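PDB 3F6O: probable transcriptional regulator, ArsR family protein from Rhodococcus sp. RHA1, which probably binds DNA as a winged helix-turn-helix transcription factor of the ArsR family, working as a dimer. Local coordinates for residues Glu56-His64 / Ala73-Val82. Residues are numbered along the deposited sequence; the frame is centred on the assembly and turned at random.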
loop_
_atom_site.group_PDB
_atom_site.type_symbol
_atom_site.label_atom_id
_atom_site.label_comp_id
_atom_site.label_asym_id
_atom_site.label_seq_id
_atom_site.Cartn_x
_atom_site.Cartn_y
_atom_site.Cartn_z
ATOM N N GLU A 56 -7.563 5.604 -11.617
ATOM C CA GLU A 56 -7.048 6.580 -12.567
ATOM C C GLU A 56 -6.445 7.788 -11.827
ATOM O O GLU A 56 -5.333 8.205 -12.133
ATOM C CB GLU A 56 -8.099 7.007 -13.603
ATOM C CG GLU A 56 -7.399 7.780 -14.774
ATOM C CD GLU A 56 -8.223 7.918 -16.061
ATOM O OE1 GLU A 56 -9.473 7.733 -16.021
ATOM O OE2 GLU A 56 -7.585 8.236 -17.117
ATOM N N ASP A 57 -7.164 8.306 -10.843
ATOM C CA ASP A 57 -6.698 9.477 -10.097
ATOM C C ASP A 57 -5.387 9.227 -9.382
ATOM O O ASP A 57 -4.553 10.105 -9.315
ATOM C CB ASP A 57 -7.752 9.962 -9.101
ATOM C CG ASP A 57 -8.922 10.634 -9.785
ATOM O OD1 ASP A 57 -8.793 11.060 -10.955
ATOM O OD2 ASP A 57 -9.985 10.727 -9.145
ATOM N N SER A 58 -5.211 8.022 -8.839
ATOM C CA SER A 58 -3.968 7.671 -8.172
ATOM C C SER A 58 -2.825 7.248 -9.130
ATOM O O SER A 58 -1.698 6.971 -8.680
ATOM C CB SER A 58 -4.240 6.603 -7.101
ATOM O OG SER A 58 -4.806 5.439 -7.684
ATOM N N GLY A 59 -3.088 7.214 -10.435
ATOM C CA GLY A 59 -2.036 6.945 -11.441
ATOM C C GLY A 59 -1.824 5.482 -11.827
ATOM O O GLY A 59 -0.936 5.177 -12.613
ATOM N N TRP A 60 -2.625 4.567 -11.259
ATOM C CA TRP A 60 -2.470 3.111 -11.524
ATOM C C TRP A 60 -2.949 2.700 -12.924
ATOM O O TRP A 60 -2.450 1.726 -13.482
ATOM C CB TRP A 60 -3.230 2.274 -10.461
ATOM C CG TRP A 60 -2.470 2.119 -9.185
ATOM C CD1 TRP A 60 -2.676 2.788 -8.023
ATOM C CD2 TRP A 60 -1.340 1.264 -8.965
ATOM N NE1 TRP A 60 -1.751 2.377 -7.065
ATOM C CE2 TRP A 60 -0.919 1.451 -7.635
ATOM C CE3 TRP A 60 -0.650 0.339 -9.770
ATOM C CZ2 TRP A 60 0.156 0.741 -7.077
ATOM C CZ3 TRP A 60 0.411 -0.364 -9.206
ATOM C CH2 TRP A 60 0.815 -0.139 -7.893
ATOM N N ILE A 61 -3.946 3.402 -13.465
ATOM C CA ILE A 61 -4.470 3.095 -14.802
ATOM C C ILE A 61 -4.690 4.383 -15.599
ATOM O O ILE A 61 -4.747 5.470 -15.019
ATOM C CB ILE A 61 -5.808 2.249 -14.804
ATOM C CG1 ILE A 61 -7.005 3.129 -14.383
ATOM C CG2 ILE A 61 -5.651 0.959 -13.953
ATOM C CD1 ILE A 61 -8.395 2.444 -14.353
ATOM N N ARG A 62 -4.825 4.229 -16.921
ATOM C CA ARG A 62 -5.338 5.274 -17.788
ATOM C C ARG A 62 -6.570 4.743 -18.470
ATOM O O ARG A 62 -6.624 3.568 -18.850
ATOM C CB ARG A 62 -4.355 5.581 -18.909
ATOM C CG ARG A 62 -3.111 6.308 -18.521
ATOM C CD ARG A 62 -2.528 6.898 -19.794
ATOM N NE ARG A 62 -1.126 7.242 -19.639
ATOM C CZ ARG A 62 -0.507 8.188 -20.342
ATOM N NH1 ARG A 62 0.784 8.428 -20.114
ATOM N NH2 ARG A 62 -1.177 8.898 -21.256
ATOM N N THR A 63 -7.560 5.615 -18.644
ATOM C CA THR A 63 -8.768 5.244 -19.344
ATOM C C THR A 63 -9.072 6.267 -20.419
ATOM O O THR A 63 -8.614 7.421 -20.353
ATOM C CB THR A 63 -9.992 5.086 -18.435
ATOM O OG1 THR A 63 -10.466 6.368 -18.010
ATOM C CG2 THR A 63 -9.675 4.202 -17.200
ATOM N N HIS A 64 -9.867 5.828 -21.382
ATOM C CA HIS A 64 -10.315 6.673 -22.478
ATOM C C HIS A 64 -11.721 6.290 -22.897
ATOM O O HIS A 64 -12.015 5.116 -23.128
ATOM C CB HIS A 64 -9.350 6.633 -23.663
ATOM C CG HIS A 64 -9.843 7.419 -24.843
ATOM N ND1 HIS A 64 -9.738 8.790 -24.919
ATOM C CD2 HIS A 64 -10.496 7.029 -25.962
ATOM C CE1 HIS A 64 -10.281 9.212 -26.047
ATOM N NE2 HIS A 64 -10.741 8.162 -26.701
ATOM N N ALA A 73 -6.138 0.847 -19.376
ATOM C CA ALA A 73 -4.841 0.185 -19.412
ATOM C C ALA A 73 -4.041 0.506 -18.155
ATOM O O ALA A 73 -4.126 1.612 -17.618
ATOM C CB ALA A 73 -4.047 0.616 -20.647
ATOM N N ILE A 74 -3.224 -0.449 -17.739
ATOM C CA ILE A 74 -2.413 -0.299 -16.549
ATOM C C ILE A 74 -1.256 0.656 -16.818
ATOM O O ILE A 74 -0.788 0.793 -17.972
ATOM C CB ILE A 74 -1.945 -1.695 -16.001
ATOM C CG1 ILE A 74 -1.650 -1.612 -14.501
ATOM C CG2 ILE A 74 -0.806 -2.294 -16.865
ATOM C CD1 ILE A 74 -1.368 -2.963 -13.852
ATOM N N GLU A 75 -0.837 1.351 -15.763
ATOM C CA GLU A 75 0.329 2.206 -15.793
ATOM C C GLU A 75 1.411 1.570 -14.954
ATOM O O GLU A 75 1.119 0.916 -13.961
ATOM C CB GLU A 75 -0.017 3.565 -15.203
ATOM C CG GLU A 75 -0.776 4.455 -16.144
ATOM C CD GLU A 75 0.083 4.842 -17.344
ATOM O OE1 GLU A 75 1.060 5.572 -17.143
ATOM O OE2 GLU A 75 -0.192 4.391 -18.470
ATOM N N LYS A 76 2.668 1.803 -15.316
ATOM C CA LYS A 76 3.752 1.146 -14.603
ATOM C C LYS A 76 4.360 2.005 -13.504
ATOM O O LYS A 76 4.922 1.471 -12.574
ATOM C CB LYS A 76 4.855 0.685 -15.556
ATOM C CG LYS A 76 4.514 -0.534 -16.402
ATOM C CD LYS A 76 3.427 -1.417 -15.785
ATOM C CE LYS A 76 3.062 -2.561 -16.704
ATOM N NZ LYS A 76 2.073 -3.400 -15.979
ATOM N N GLU A 77 4.219 3.324 -13.587
ATOM C CA GLU A 77 4.878 4.209 -12.610
ATOM C C GLU A 77 4.576 3.887 -11.137
ATOM O O GLU A 77 5.522 3.798 -10.325
ATOM C CB GLU A 77 4.591 5.683 -12.898
ATOM C CG GLU A 77 5.337 6.237 -14.118
ATOM C CD GLU A 77 4.919 5.573 -15.439
ATOM O OE1 GLU A 77 3.681 5.341 -15.675
ATOM O OE2 GLU A 77 5.862 5.267 -16.225
ATOM N N PRO A 78 3.282 3.697 -10.777
ATOM C CA PRO A 78 3.053 3.377 -9.355
ATOM C C PRO A 78 3.757 2.094 -8.879
ATOM O O PRO A 78 4.135 2.005 -7.715
ATOM C CB PRO A 78 1.523 3.279 -9.260
ATOM C CG PRO A 78 1.026 4.178 -10.411
ATOM C CD PRO A 78 2.007 3.816 -11.514
ATOM N N PHE A 79 3.916 1.105 -9.758
ATOM C CA PHE A 79 4.693 -0.102 -9.410
ATOM C C PHE A 79 6.109 0.261 -8.995
ATOM O O PHE A 79 6.648 -0.257 -8.010
ATOM C CB PHE A 79 4.725 -1.087 -10.591
ATOM C CG PHE A 79 3.445 -1.842 -10.785
ATOM C CD1 PHE A 79 2.530 -1.441 -11.748
ATOM C CD2 PHE A 79 3.160 -2.971 -10.021
ATOM C CE1 PHE A 79 1.358 -2.134 -11.947
ATOM C CE2 PHE A 79 1.982 -3.677 -10.197
ATOM C CZ PHE A 79 1.072 -3.278 -11.163
ATOM N N THR A 80 6.695 1.178 -9.755
ATOM C CA THR A 80 8.030 1.656 -9.528
ATOM C C THR A 80 8.106 2.373 -8.203
ATOM O O THR A 80 9.042 2.131 -7.421
ATOM C CB THR A 80 8.478 2.531 -10.729
ATOM O OG1 THR A 80 8.609 1.673 -11.874
ATOM C CG2 THR A 80 9.813 3.251 -10.449
ATOM N N ALA A 81 7.108 3.211 -7.921
ATOM C CA ALA A 81 7.060 3.941 -6.644
ATOM C C ALA A 81 7.026 3.003 -5.422
ATOM O O ALA A 81 7.772 3.207 -4.432
ATOM C CB ALA A 81 5.867 4.904 -6.626
ATOM N N VAL A 82 6.155 1.991 -5.487
ATOM C CA VAL A 82 5.989 0.998 -4.407
ATOM C C VAL A 82 7.311 0.223 -4.195
ATOM O O VAL A 82 7.844 0.116 -3.062
ATOM C CB VAL A 82 4.803 0.005 -4.691
ATOM C CG1 VAL A 82 4.774 -1.124 -3.638
ATOM C CG2 VAL A 82 3.456 0.721 -4.720
#
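One face of the W60 indole covers CB of P78, which sits 3.4 Å from the centroid of the W60 six-membered ring in a CH-pi contact. The same ring drives its edge into the face of F79: W60 CZ3 stands 3.4 Å from F79 CE1, the planes at 86°, a T-shaped pair. With CG anti to its own carbonyl carbon (chi1 -81°), the indole swings back toward helix 77-94, and NE1 donates a hydrogen bond to I11 O. Shrinking W60 to an alanine would probably leave the CB of P78 and the face of F79 without their cover and I11 O without its indole donor. The backbone locks in beside this packing, E75 N donating a hydrogen bond of 2.8 Å to W60 O, while R62 and A73 exchange two bonds as an antiparallel hydrogen-bonded pair. The outer side is looser: R62 is exposed, and its NE reaches E75 OE2 at 3.2 Å in a salt bridge whose hydrogen bond is weak and bent, the guanidinium and carboxylate planes 56° apart. The contact thus ties the base of the wing hairpin, strands 61-66 and 69-74, to the start of helix 77-94; helices 5-15, 18-28 and 45-57 pack around W60, and W93 of the second subunit meets F79 edge-to-face.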